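Beta-lactamase domain protein (Burkholderia ambifaria, PDB 5I0P) binds two zinc ions in a metallo-beta-lactamase fold and is probably a metal-dependent hydrolase whose substrate is not established. Local coordinates at residues Gly36-Arg41 with His89-Pro94; Gln84-His89 with Gly121-Arg126; Cys103-Phe108 with Ser179-Ala184; Arg303-Cys306 with Pro310-Ala313; Leu351-Gly356 with Ile361-Ala366. All coordinates share one frame; numbering follows the deposited sequence.

Contact 1 of 5, residues Gly36-Arg41 with His89-Pro94; sequences GVRWLR and HLDGLP
A long, polar side-chain contact joins Arg38, on strand 37-43 near one border of the seven-stranded sheet, to Asp91 in the loop that follows helix 76-88. It is a salt bridge at the margin of the fold: only 116 Å² is buried between the two segments, and the nearest CA atoms, those of Arg38 and His89, are 9.8 Å apart. The arginine therefore spans the gap with its own length. Its CG lies anti to the carbonyl carbon (chi1 -67°) and the chain then runs extended to NE, carrying the guanidinium out to the loop. There NH2 lies 3.3 Å from OD2 of Asp91. The same NH2 makes a weak hydrogen bond to OD1 of Asp91; the bond is nearly straight, 167° at the hydrogen, but long. Guanidinium and carboxylate planes are 68° apart, so the two groups do not form the flat, two-pronged pairing of a coplanar salt bridge. The acidic partner sits in a type I' beta turn from Leu90 to Leu93, closed by the bond from Leu93 N to Leu90 O at 2.8 Å. This turn belongs to the helix-to-strand connection of a beta-alpha-beta crossover, in which strand 63-69, helix 76-88 and the parallel strand 95-99 follow one another. Trp66 of strand 63-69 touches both Arg38 and Asp91, and its NE1 is hydrogen-bonded to Leu90 O.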
# COMPACT_ATOMS: atom_id res chain seq x y z
N GLY A 36 -22.04 -7.51 3.41
CA GLY A 36 -21.59 -6.33 4.12
C GLY A 36 -20.28 -5.73 3.65
O GLY A 36 -19.78 -4.79 4.30
N VAL A 37 -19.69 -6.20 2.56
CA VAL A 37 -18.41 -5.67 2.07
C VAL A 37 -18.60 -5.20 0.64
O VAL A 37 -18.90 -6.01 -0.26
CB VAL A 37 -17.27 -6.69 2.17
CG1 VAL A 37 -15.95 -6.02 1.83
CG2 VAL A 37 -17.22 -7.22 3.56
N ARG A 38 -18.48 -3.90 0.43
CA ARG A 38 -18.68 -3.30 -0.88
C ARG A 38 -17.38 -2.75 -1.46
O ARG A 38 -16.54 -2.19 -0.74
CB ARG A 38 -19.72 -2.20 -0.80
CG ARG A 38 -21.12 -2.72 -0.47
CD ARG A 38 -22.13 -1.61 -0.72
NE ARG A 38 -23.49 -1.92 -0.33
CZ ARG A 38 -24.45 -1.00 -0.27
NH1 ARG A 38 -24.16 0.26 -0.59
NH2 ARG A 38 -25.69 -1.31 0.10
N TRP A 39 -17.21 -2.98 -2.75
CA TRP A 39 -16.01 -2.64 -3.51
C TRP A 39 -16.31 -1.39 -4.34
O TRP A 39 -17.28 -1.35 -5.09
CB TRP A 39 -15.62 -3.83 -4.39
CG TRP A 39 -14.53 -3.63 -5.43
CD1 TRP A 39 -13.58 -2.66 -5.46
CD2 TRP A 39 -14.32 -4.44 -6.60
NE1 TRP A 39 -12.79 -2.80 -6.57
CE2 TRP A 39 -13.21 -3.89 -7.29
CE3 TRP A 39 -14.96 -5.57 -7.13
CZ2 TRP A 39 -12.72 -4.43 -8.49
CZ3 TRP A 39 -14.48 -6.12 -8.30
CH2 TRP A 39 -13.37 -5.54 -8.98
N LEU A 40 -15.50 -0.36 -4.17
CA LEU A 40 -15.52 0.82 -5.01
C LEU A 40 -14.21 0.87 -5.78
O LEU A 40 -13.16 0.43 -5.28
CB LEU A 40 -15.61 2.11 -4.22
CG LEU A 40 -16.33 2.52 -2.95
CD1 LEU A 40 -16.23 1.56 -1.76
CD2 LEU A 40 -15.62 3.81 -2.61
N ARG A 41 -14.24 1.46 -6.97
CA ARG A 41 -13.00 1.64 -7.72
C ARG A 41 -12.88 3.09 -8.16
O ARG A 41 -13.80 3.63 -8.77
CB ARG A 41 -12.91 0.71 -8.94
CG ARG A 41 -11.72 1.01 -9.82
CD ARG A 41 -11.62 0.04 -11.02
NE ARG A 41 -11.03 -1.16 -10.49
CZ ARG A 41 -9.96 -1.79 -10.95
NH1 ARG A 41 -9.31 -1.37 -12.02
NH2 ARG A 41 -9.55 -2.86 -10.30
N HIS A 89 -25.60 5.21 -2.60
CA HIS A 89 -25.22 3.84 -2.29
C HIS A 89 -24.82 3.61 -0.84
O HIS A 89 -24.11 2.63 -0.54
CB HIS A 89 -24.08 3.41 -3.23
CG HIS A 89 -24.48 3.44 -4.67
ND1 HIS A 89 -24.05 4.42 -5.54
CD2 HIS A 89 -25.33 2.66 -5.38
CE1 HIS A 89 -24.59 4.22 -6.73
NE2 HIS A 89 -25.36 3.15 -6.66
N LEU A 90 -25.27 4.46 0.07
CA LEU A 90 -25.02 4.32 1.49
C LEU A 90 -26.28 3.93 2.25
O LEU A 90 -26.27 3.93 3.48
CB LEU A 90 -24.43 5.62 2.06
CG LEU A 90 -23.00 6.01 1.70
CD1 LEU A 90 -22.55 7.20 2.55
CD2 LEU A 90 -22.05 4.82 1.94
N ASP A 91 -27.37 3.63 1.53
CA ASP A 91 -28.68 3.30 2.10
C ASP A 91 -29.16 4.41 3.03
O ASP A 91 -29.92 4.15 3.97
CB ASP A 91 -28.67 1.95 2.82
CG ASP A 91 -28.07 0.82 1.97
OD1 ASP A 91 -28.03 0.96 0.73
OD2 ASP A 91 -27.65 -0.22 2.54
N GLY A 92 -28.70 5.64 2.79
CA GLY A 92 -29.02 6.71 3.71
C GLY A 92 -28.36 6.64 5.08
O GLY A 92 -28.78 7.37 5.98
N LEU A 93 -27.37 5.77 5.28
CA LEU A 93 -26.68 5.69 6.56
C LEU A 93 -25.42 6.54 6.54
O LEU A 93 -24.85 6.81 5.48
CB LEU A 93 -26.30 4.24 6.86
CG LEU A 93 -27.39 3.19 6.75
CD1 LEU A 93 -26.88 1.84 7.26
CD2 LEU A 93 -28.59 3.66 7.53
N PRO A 94 -24.94 6.99 7.69
CA PRO A 94 -23.70 7.76 7.72
C PRO A 94 -22.47 6.86 7.68
O PRO A 94 -22.52 5.66 7.96
CB PRO A 94 -23.78 8.50 9.06
CG PRO A 94 -24.54 7.55 9.93
CD PRO A 94 -25.57 6.89 9.03

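Contact 2 of 5, residues Gln84-His89 with Gly121-Arg126; sequences QIFDRH and GRWNVR
Phe86 and Asp87, neighbours near the C-terminal end of helix 76-88, meet Trp123 and Arg122 in the loop before strand 126-130. Trp123 presents the edge of its six-membered ring to one face of Phe86. The planes stand at 84° and the centroids 4.9 Å apart, which defines a T-shaped stack; the closest atoms are Trp123 CH2 and Phe86 CD1, at 3.6 Å. Beside it, Arg122 NH2 gives a hydrogen bond to Asp87 OD2 at 2.7 Å, and the weaker one from Arg122 NH1 goes to the same oxygen, so a single carboxylate atom takes both. OD2 lies at the guanidinium edge, yet is itself met from above the carboxylate plane, 39° out of it. The guanidinium also has Phe86 CB over the centre of one face, 3.5 Å from Arg122 CZ, which combines the ionic and apolar contacts in one arginine. Its chain is extended from CG to NE, long enough to reach back across to the helix.

In the second shell, Glu83 forms another salt bridge with Arg122 NH2, placing two acidic residues of the helix around one guanidinium. A hydrogen bond from Trp123 NE1 to Leu114 O helps to set the turn of the indole, and Trp113 and Leu114 of helix 111-115 touch Phe86. The arrangement is helix-to-loop packing between the connections that lead into the adjacent parallel strands 95-99 and 126-130 of the metallo-beta-lactamase fold.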
# COMPACT_ATOMS: atom_id res chain seq x y z
N GLN A 84 -21.30 11.00 -5.19
CA GLN A 84 -22.32 10.14 -5.79
C GLN A 84 -22.56 8.90 -4.94
O GLN A 84 -23.71 8.45 -4.80
CB GLN A 84 -21.90 9.74 -7.20
CG GLN A 84 -22.14 10.81 -8.24
CD GLN A 84 -21.41 10.54 -9.56
OE1 GLN A 84 -20.68 9.55 -9.70
NE2 GLN A 84 -21.59 11.45 -10.51
N ILE A 85 -21.51 8.33 -4.35
CA ILE A 85 -21.71 7.16 -3.49
C ILE A 85 -22.45 7.55 -2.22
O ILE A 85 -23.30 6.81 -1.72
CB ILE A 85 -20.38 6.47 -3.20
CG1 ILE A 85 -20.00 5.53 -4.36
CG2 ILE A 85 -20.42 5.77 -1.81
CD1 ILE A 85 -18.59 5.69 -4.84
N PHE A 86 -22.14 8.74 -1.68
CA PHE A 86 -22.89 9.22 -0.53
C PHE A 86 -24.36 9.35 -0.87
O PHE A 86 -25.23 9.03 -0.05
CB PHE A 86 -22.36 10.59 -0.08
CG PHE A 86 -20.90 10.61 0.31
CD1 PHE A 86 -20.26 9.46 0.76
CD2 PHE A 86 -20.20 11.80 0.26
CE1 PHE A 86 -18.91 9.50 1.15
CE2 PHE A 86 -18.86 11.87 0.66
CZ PHE A 86 -18.20 10.71 1.10
N ASP A 87 -24.66 9.81 -2.09
CA ASP A 87 -26.05 10.10 -2.42
C ASP A 87 -26.85 8.85 -2.73
O ASP A 87 -28.04 8.77 -2.41
CB ASP A 87 -26.12 11.09 -3.59
CG ASP A 87 -25.76 12.51 -3.17
OD1 ASP A 87 -25.43 13.35 -4.03
OD2 ASP A 87 -25.88 12.82 -1.97
N ARG A 88 -26.22 7.85 -3.35
CA ARG A 88 -26.99 6.78 -3.95
C ARG A 88 -26.71 5.40 -3.37
O ARG A 88 -27.52 4.50 -3.60
CB ARG A 88 -26.74 6.73 -5.46
N HIS A 89 -25.60 5.21 -2.60
CA HIS A 89 -25.22 3.84 -2.29
C HIS A 89 -24.82 3.61 -0.84
O HIS A 89 -24.11 2.63 -0.54
CB HIS A 89 -24.08 3.41 -3.23
CG HIS A 89 -24.48 3.44 -4.67
ND1 HIS A 89 -24.05 4.42 -5.54
CD2 HIS A 89 -25.33 2.66 -5.38
CE1 HIS A 89 -24.59 4.22 -6.73
NE2 HIS A 89 -25.36 3.15 -6.66
N GLY A 121 -20.56 18.28 4.35
CA GLY A 121 -20.39 18.16 5.78
C GLY A 121 -21.40 17.24 6.44
O GLY A 121 -22.10 17.66 7.36
N ARG A 122 -21.54 16.01 5.95
CA ARG A 122 -22.59 15.10 6.40
C ARG A 122 -22.28 14.42 7.73
O ARG A 122 -23.20 13.91 8.37
CB ARG A 122 -22.82 14.02 5.36
CG ARG A 122 -23.16 14.50 3.98
CD ARG A 122 -23.00 13.34 3.03
NE ARG A 122 -23.09 13.81 1.66
CZ ARG A 122 -24.10 13.54 0.84
NH1 ARG A 122 -25.10 12.77 1.25
NH2 ARG A 122 -24.09 14.04 -0.38
N TRP A 123 -21.02 14.36 8.15
CA TRP A 123 -20.65 13.71 9.39
C TRP A 123 -19.30 14.27 9.83
O TRP A 123 -18.70 15.09 9.13
CB TRP A 123 -20.62 12.18 9.24
CG TRP A 123 -19.88 11.78 7.99
CD1 TRP A 123 -18.52 11.86 7.78
CD2 TRP A 123 -20.44 11.23 6.79
NE1 TRP A 123 -18.22 11.41 6.52
CE2 TRP A 123 -19.37 11.02 5.89
CE3 TRP A 123 -21.74 10.92 6.39
CZ2 TRP A 123 -19.57 10.49 4.61
CZ3 TRP A 123 -21.94 10.41 5.12
CH2 TRP A 123 -20.86 10.20 4.24
N ASN A 124 -18.85 13.84 11.01
CA ASN A 124 -17.54 14.24 11.51
C ASN A 124 -17.02 13.06 12.32
O ASN A 124 -17.44 12.85 13.46
CB ASN A 124 -17.60 15.52 12.33
CG ASN A 124 -17.39 16.77 11.47
OD1 ASN A 124 -16.25 17.11 11.15
ND2 ASN A 124 -18.47 17.43 11.09
N VAL A 125 -16.14 12.27 11.70
CA VAL A 125 -15.75 10.98 12.22
C VAL A 125 -14.24 10.94 12.35
O VAL A 125 -13.52 11.81 11.87
CB VAL A 125 -16.23 9.83 11.33
CG1 VAL A 125 -17.76 9.88 11.17
CG2 VAL A 125 -15.54 9.93 10.00
N ARG A 126 -13.78 9.90 13.03
CA ARG A 126 -12.38 9.74 13.41
C ARG A 126 -11.60 8.91 12.37
O ARG A 126 -12.10 7.93 11.82
CB ARG A 126 -12.31 9.12 14.81
CG ARG A 126 -10.89 8.73 15.20
CD ARG A 126 -10.03 9.94 15.62
NE ARG A 126 -10.50 10.55 16.85
CZ ARG A 126 -11.23 11.67 16.93
NH1 ARG A 126 -11.57 12.33 15.83
NH2 ARG A 126 -11.62 12.12 18.11

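Contact 3 of 5, residues Cys103-Phe108 with Ser179-Ala184; sequences CHPDHF and SDLVPA. With ZN (zinc ion), chain F; ZN (zinc ion), chain E.
Apolar contacts join Pro105 and Phe108 of the short helix 105-108 to Leu181 and Val182 at the end of helix 178-181. CB of Pro105 is 3.5 Å from CB of Leu181, where the CA atoms of the two residues are also the nearest across the segments, at 5.7 Å. Val182 divides its branches: CG2 lies 3.8 Å from Pro105 CB, while CG1 reaches CD2 of Phe108 at 4.1 Å. The split follows from chi1 of -168°, which sets CG1 anti to the backbone N and CG2 anti to the carbonyl carbon. No direct hydrogen bond links the two segments. Instead one water bridges them, 2.8 Å from Phe108 O and 3.1 Å from Ala184 O; with further acceptors near, its two protons need not serve both at once. Its oxygen sits over the centre of one face of the Phe108 ring.

Metal coordination takes another side of this segment: His104, at the N-cap of the helix, binds one zinc ion through ND1 at 2.1 Å, and His107, within the helix, binds the other through NE2 at 2.3 Å. His102, His213 and Asp232 complete the first site; Asp106, Asp232 and His277 complete the second. A second-shell carboxylate, Asp70, is hydrogen-bonded to His107 ND1 and so fixes the turn of that imidazole. Residues 102-107 read His-Cys-His-Pro-Asp-His, the HxHxDH signature of the metallo-beta-lactamase superfamily, and the contact backs the helix carrying part of this dinuclear zinc site.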
# COMPACT_ATOMS: atom_id res chain seq x y z
N CYS A 103 0.04 5.42 4.34
CA CYS A 103 -0.01 6.86 4.11
C CYS A 103 0.21 7.27 2.66
O CYS A 103 0.27 8.48 2.38
CB CYS A 103 1.01 7.59 4.99
SG CYS A 103 2.74 7.28 4.54
N HIS A 104 0.37 6.33 1.73
CA HIS A 104 0.56 6.74 0.34
C HIS A 104 -0.66 7.51 -0.16
O HIS A 104 -1.81 7.24 0.24
CB HIS A 104 0.86 5.54 -0.57
CG HIS A 104 2.22 4.96 -0.31
ND1 HIS A 104 2.55 3.66 -0.61
CD2 HIS A 104 3.31 5.49 0.28
CE1 HIS A 104 3.79 3.42 -0.23
NE2 HIS A 104 4.27 4.52 0.31
N PRO A 105 -0.43 8.50 -1.02
CA PRO A 105 -1.46 9.51 -1.31
C PRO A 105 -2.77 8.93 -1.86
O PRO A 105 -3.86 9.48 -1.59
CB PRO A 105 -0.78 10.42 -2.34
CG PRO A 105 0.63 10.12 -2.22
CD PRO A 105 0.79 8.72 -1.80
N ASP A 106 -2.70 7.85 -2.66
CA ASP A 106 -3.92 7.29 -3.20
C ASP A 106 -4.77 6.63 -2.12
O ASP A 106 -5.99 6.49 -2.31
CB ASP A 106 -3.62 6.34 -4.39
CG ASP A 106 -2.47 5.34 -4.12
OD1 ASP A 106 -2.59 4.16 -4.54
OD2 ASP A 106 -1.44 5.71 -3.50
N HIS A 107 -4.19 6.29 -0.96
CA HIS A 107 -4.98 5.71 0.13
C HIS A 107 -5.46 6.75 1.14
O HIS A 107 -6.56 6.60 1.68
CB HIS A 107 -4.19 4.63 0.84
CG HIS A 107 -3.77 3.53 -0.07
ND1 HIS A 107 -4.36 2.28 -0.06
CD2 HIS A 107 -2.86 3.50 -1.07
CE1 HIS A 107 -3.80 1.52 -0.98
NE2 HIS A 107 -2.89 2.23 -1.61
N PHE A 108 -4.70 7.84 1.29
CA PHE A 108 -4.79 8.75 2.42
C PHE A 108 -5.22 10.15 2.04
O PHE A 108 -5.65 10.89 2.92
CB PHE A 108 -3.42 8.83 3.11
CG PHE A 108 -3.41 9.52 4.43
CD1 PHE A 108 -4.38 9.27 5.39
CD2 PHE A 108 -2.37 10.40 4.76
CE1 PHE A 108 -4.34 9.90 6.65
CE2 PHE A 108 -2.30 11.00 6.01
CZ PHE A 108 -3.30 10.76 6.96
N SER A 179 1.75 17.00 -0.96
CA SER A 179 0.63 17.84 -0.53
C SER A 179 -0.37 18.12 -1.65
O SER A 179 -1.50 18.51 -1.36
CB SER A 179 1.10 19.17 0.09
OG SER A 179 2.50 19.36 -0.07
N ASP A 180 0.02 17.99 -2.92
CA ASP A 180 -0.96 18.17 -3.99
C ASP A 180 -2.04 17.10 -3.90
O ASP A 180 -3.21 17.36 -4.18
CB ASP A 180 -0.30 18.07 -5.37
CG ASP A 180 0.74 19.15 -5.62
OD1 ASP A 180 0.47 20.33 -5.29
OD2 ASP A 180 1.82 18.80 -6.16
N LEU A 181 -1.64 15.89 -3.49
CA LEU A 181 -2.54 14.76 -3.39
C LEU A 181 -3.12 14.61 -2.00
O LEU A 181 -4.19 14.02 -1.83
CB LEU A 181 -1.79 13.48 -3.81
CG LEU A 181 -1.07 13.66 -5.16
CD1 LEU A 181 -0.23 12.44 -5.57
CD2 LEU A 181 -2.06 14.07 -6.26
N VAL A 182 -2.42 15.12 -0.99
CA VAL A 182 -2.86 15.11 0.40
C VAL A 182 -2.80 16.55 0.89
O VAL A 182 -1.80 16.99 1.47
CB VAL A 182 -2.03 14.14 1.25
CG1 VAL A 182 -2.72 13.93 2.62
CG2 VAL A 182 -1.81 12.80 0.47
N PRO A 183 -3.82 17.36 0.59
CA PRO A 183 -3.73 18.79 0.89
C PRO A 183 -4.10 19.13 2.32
O PRO A 183 -3.89 20.27 2.74
CB PRO A 183 -4.72 19.40 -0.12
CG PRO A 183 -5.79 18.35 -0.23
CD PRO A 183 -5.06 17.01 -0.12
N ALA A 184 -4.61 18.18 3.08
CA ALA A 184 -4.95 18.35 4.48
C ALA A 184 -4.90 16.97 5.11
O ALA A 184 -5.18 15.97 4.46
CB ALA A 184 -6.34 19.00 4.67
ZN ZN F . -1.61 1.92 -3.48
ZN ZN E . 1.29 2.26 -1.50
O HOH W 1 -6.08 13.05 4.59

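Contact 4 of 5, residues Arg303-Cys306 with Pro310-Ala313; sequences RVAC and PMSA
Met311 turns its side chain toward the last turns of helix 284-308, where Cys306 and Ala305 receive it. The two partners are met by successive parts of the methionine. Its CB faces the thiol of Cys306, with SG 3.9 Å away, and its CG turns to Ala305, lying 4.1 Å from CB and 3.5 Å from the carbonyl O of that alanine. The methionine is folded rather than extended, bent at both chi2 (-66°) and chi3 (-69°), and it is CB and CG, not the terminal methyl, that press on the helix. The thiol points into the same contact because SG of Cys306 stands anti to the carbonyl carbon (chi1 -60°), beside its own backbone N. Neither side chain forms a hydrogen bond across the segments; the joint is van der Waals packing that buries 154 Å².

Further residues close around the pair. Ile316 of helix 313-320 touches both Ala305 and Met311, whereas Leu342 of helix 333-347 and Leu351 touch Cys306. Right after Met311, Ser312 takes the N-cap position of helix 313-320, its OG hydrogen-bonded to Gly315 N. The chain thus leaves one helix, folds Met311 back on it, and starts the next with a serine cap. This is a tight helix-to-helix connection within the C-terminal domain of the metallo-beta-lactamase-like family, which is grouped with helix-turn-helix folds, and it lies far from the zinc ions.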
# COMPACT_ATOMS: atom_id res chain seq x y z
N ARG A 303 23.20 -9.42 -8.49
CA ARG A 303 24.41 -10.20 -8.23
C ARG A 303 25.30 -10.28 -9.46
O ARG A 303 26.51 -10.04 -9.40
CB ARG A 303 24.08 -11.62 -7.78
CG ARG A 303 23.59 -11.77 -6.39
CD ARG A 303 23.57 -13.24 -5.98
NE ARG A 303 22.91 -13.36 -4.69
CZ ARG A 303 21.61 -13.58 -4.54
NH1 ARG A 303 20.85 -13.74 -5.62
NH2 ARG A 303 21.07 -13.65 -3.33
N VAL A 304 24.69 -10.63 -10.61
CA VAL A 304 25.43 -10.82 -11.84
C VAL A 304 26.14 -9.53 -12.23
O VAL A 304 27.29 -9.56 -12.67
CB VAL A 304 24.47 -11.32 -12.95
CG1 VAL A 304 25.14 -11.34 -14.32
CG2 VAL A 304 23.96 -12.70 -12.62
N ALA A 305 25.46 -8.39 -12.07
CA ALA A 305 26.06 -7.13 -12.48
C ALA A 305 27.23 -6.74 -11.59
O ALA A 305 28.27 -6.30 -12.10
CB ALA A 305 24.99 -6.03 -12.54
N CYS A 306 27.12 -6.92 -10.27
CA CYS A 306 28.21 -6.54 -9.37
C CYS A 306 29.34 -7.55 -9.35
O CYS A 306 30.40 -7.26 -8.81
CB CYS A 306 27.69 -6.38 -7.94
SG CYS A 306 26.42 -5.13 -7.77
N PRO A 310 32.32 -3.18 -9.89
CA PRO A 310 31.51 -2.50 -8.87
C PRO A 310 30.46 -1.62 -9.54
O PRO A 310 30.75 -0.91 -10.50
CB PRO A 310 32.53 -1.68 -8.08
CG PRO A 310 33.86 -2.36 -8.33
CD PRO A 310 33.78 -2.98 -9.70
N MET A 311 29.23 -1.69 -9.03
CA MET A 311 28.07 -1.02 -9.61
C MET A 311 27.46 -0.01 -8.64
O MET A 311 27.32 -0.29 -7.44
CB MET A 311 26.99 -2.04 -10.01
CG MET A 311 27.42 -3.09 -11.03
SD MET A 311 27.74 -2.28 -12.59
CE MET A 311 26.05 -1.80 -13.00
N SER A 312 27.06 1.15 -9.16
CA SER A 312 26.27 2.08 -8.38
C SER A 312 24.78 1.79 -8.60
O SER A 312 24.38 1.06 -9.53
CB SER A 312 26.58 3.52 -8.76
OG SER A 312 25.95 3.86 -10.00
N ALA A 313 23.94 2.39 -7.73
CA ALA A 313 22.51 2.23 -7.92
C ALA A 313 22.07 2.71 -9.31
O ALA A 313 21.23 2.07 -9.94
CB ALA A 313 21.73 2.95 -6.82

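Contact 5 of 5, residues Leu351-Gly356 with Ile361-Ala366; sequences LVREHG and IRYARA
Arg353 and Tyr363 are paired across the antiparallel hairpin of strands 352-355 and 361-364, at a non-hydrogen-bonded position, with both side chains on one face. From CB, which lies 3.9 Å from Arg362 O, the arginine runs alongside the tyrosine, both pointing the same way. Its CG stands over the ring face, 3.8 Å from the Tyr363 ring centroid, a CH-pi contact. CD has already passed the ring edge, 3.9 Å from CE1 of Tyr363. A bend at chi3 (108°) then brings NE to OH of Tyr363, and NE gives a hydrogen bond at 3.1 Å, with 153° at the hydrogen. Farther out, NH2 comes within 3.3 Å of Ile361 CD1, while CG2 of Ile361 lies over one guanidinium face. Next along, Ile361 CG1 sits over the imidazole of His355, a second CH-pi contact with the ring centroid 4.0 Å away.

Backbone bonds flank this row: Val352 N to Ala364 O is 2.7 Å, and Glu354 pairs with Arg362 in both directions. Trp346 adds a cation-pi partner to Arg353. Charge, ring face and apolar chain are thus combined along one arginine, whose aliphatic part packs on the tyrosine while its NE-H is spent on the phenol oxygen, an arrangement that would restrain rotation of both groups.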
# COMPACT_ATOMS: atom_id res chain seq x y z
N LEU A 351 27.51 -8.33 -0.52
CA LEU A 351 28.18 -7.21 -1.14
C LEU A 351 28.80 -6.32 -0.08
O LEU A 351 28.40 -6.32 1.08
CB LEU A 351 27.26 -6.39 -2.06
CG LEU A 351 26.65 -7.05 -3.32
CD1 LEU A 351 25.63 -6.06 -4.02
CD2 LEU A 351 27.72 -7.50 -4.28
N VAL A 352 29.82 -5.58 -0.52
CA VAL A 352 30.53 -4.56 0.23
C VAL A 352 30.33 -3.24 -0.49
O VAL A 352 30.13 -3.23 -1.71
CB VAL A 352 32.02 -4.93 0.35
CG1 VAL A 352 32.85 -3.73 0.74
CG2 VAL A 352 32.22 -6.10 1.33
N ARG A 353 30.30 -2.15 0.26
CA ARG A 353 30.13 -0.81 -0.31
C ARG A 353 31.44 -0.04 -0.24
O ARG A 353 32.28 -0.31 0.60
CB ARG A 353 29.12 0.02 0.46
CG ARG A 353 27.76 -0.42 0.44
CD ARG A 353 27.12 0.41 1.52
NE ARG A 353 26.24 1.45 1.03
CZ ARG A 353 26.00 2.58 1.67
NH1 ARG A 353 26.61 2.82 2.83
NH2 ARG A 353 25.17 3.46 1.14
N GLU A 354 31.56 0.97 -1.09
CA GLU A 354 32.74 1.82 -1.05
C GLU A 354 32.39 3.19 -1.60
O GLU A 354 31.77 3.30 -2.66
CB GLU A 354 33.90 1.19 -1.84
CG GLU A 354 35.30 1.53 -1.29
CD GLU A 354 35.72 0.69 -0.08
OE1 GLU A 354 36.35 1.27 0.83
OE2 GLU A 354 35.43 -0.53 -0.02
N HIS A 355 32.78 4.23 -0.86
CA HIS A 355 32.67 5.60 -1.33
C HIS A 355 33.85 5.92 -2.25
O HIS A 355 35.00 5.89 -1.81
CB HIS A 355 32.64 6.57 -0.15
CG HIS A 355 31.48 6.37 0.78
ND1 HIS A 355 31.32 5.23 1.54
CD2 HIS A 355 30.43 7.17 1.07
CE1 HIS A 355 30.21 5.33 2.26
NE2 HIS A 355 29.66 6.50 1.99
N GLY A 356 33.57 6.17 -3.54
CA GLY A 356 34.63 6.43 -4.49
C GLY A 356 35.17 7.85 -4.37
O GLY A 356 34.55 8.72 -3.78
N ILE A 361 28.78 5.85 -4.27
CA ILE A 361 28.79 4.61 -3.50
C ILE A 361 28.61 3.47 -4.48
O ILE A 361 27.70 3.49 -5.30
CB ILE A 361 27.68 4.61 -2.44
CG1 ILE A 361 27.95 5.67 -1.39
CG2 ILE A 361 27.54 3.24 -1.80
CD1 ILE A 361 26.81 5.90 -0.46
N ARG A 362 29.49 2.48 -4.40
CA ARG A 362 29.42 1.34 -5.29
C ARG A 362 29.47 0.05 -4.48
O ARG A 362 30.03 0.01 -3.37
CB ARG A 362 30.54 1.37 -6.34
CG ARG A 362 30.46 2.55 -7.30
CD ARG A 362 31.54 2.51 -8.41
NE ARG A 362 31.41 3.66 -9.29
CZ ARG A 362 31.92 4.87 -9.03
NH1 ARG A 362 32.61 5.10 -7.93
NH2 ARG A 362 31.71 5.86 -9.88
N TYR A 363 28.89 -0.99 -5.05
CA TYR A 363 28.69 -2.27 -4.40
C TYR A 363 29.42 -3.32 -5.21
O TYR A 363 29.29 -3.35 -6.45
CB TYR A 363 27.19 -2.61 -4.31
CG TYR A 363 26.36 -1.65 -3.46
CD1 TYR A 363 25.87 -2.04 -2.21
CD2 TYR A 363 26.08 -0.34 -3.89
CE1 TYR A 363 25.09 -1.16 -1.40
CE2 TYR A 363 25.32 0.56 -3.10
CZ TYR A 363 24.82 0.12 -1.85
OH TYR A 363 24.06 0.95 -1.07
N ALA A 364 30.25 -4.10 -4.53
CA ALA A 364 31.05 -5.16 -5.15
C ALA A 364 31.14 -6.31 -4.15
O ALA A 364 30.71 -6.20 -3.00
CB ALA A 364 32.43 -4.65 -5.58
N ARG A 365 31.61 -7.46 -4.64
CA ARG A 365 31.86 -8.59 -3.76
C ARG A 365 33.02 -8.30 -2.80
O ARG A 365 33.95 -7.56 -3.12
CB ARG A 365 32.11 -9.85 -4.59
CG ARG A 365 30.83 -10.35 -5.31
CD ARG A 365 31.00 -11.72 -5.88
NE ARG A 365 31.79 -11.63 -7.10
CZ ARG A 365 32.07 -12.65 -7.91
NH1 ARG A 365 31.61 -13.86 -7.63
NH2 ARG A 365 32.82 -12.46 -9.00
N ALA A 366 32.94 -8.88 -1.60
CA ALA A 366 34.01 -8.78 -0.59
C ALA A 366 35.36 -9.22 -1.17
O ALA A 366 35.42 -10.07 -2.09
CB ALA A 366 33.69 -9.61 0.65
OXT ALA A 366 36.42 -8.75 -0.72
O HOH W 2 32.93 3.86 -5.67

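Along the chain, contacts 1 and 2 interleave and share His89, and contact 2 also alternates with contact 3. Contacts 1 and 2, with centres 10 Å apart, both gather at the C-terminal end of helix 76-88 and the turn that follows it, and touch through Leu90, which packs on Ile85 and Trp123. Contact 3 holds zinc ligands; its centre is about 22 Å from that of contact 1 and 19 Å from that of contact 2. Contacts 4 and 5 follow in series, centres 9 Å apart, and Met311 O probably accepts a hydrogen bond from Tyr363 N. Their centres are 50 to 54 Å from those of contacts 1 and 2, consistent with a zinc-binding metallo-beta-lactamase domain and a separate C-terminal domain.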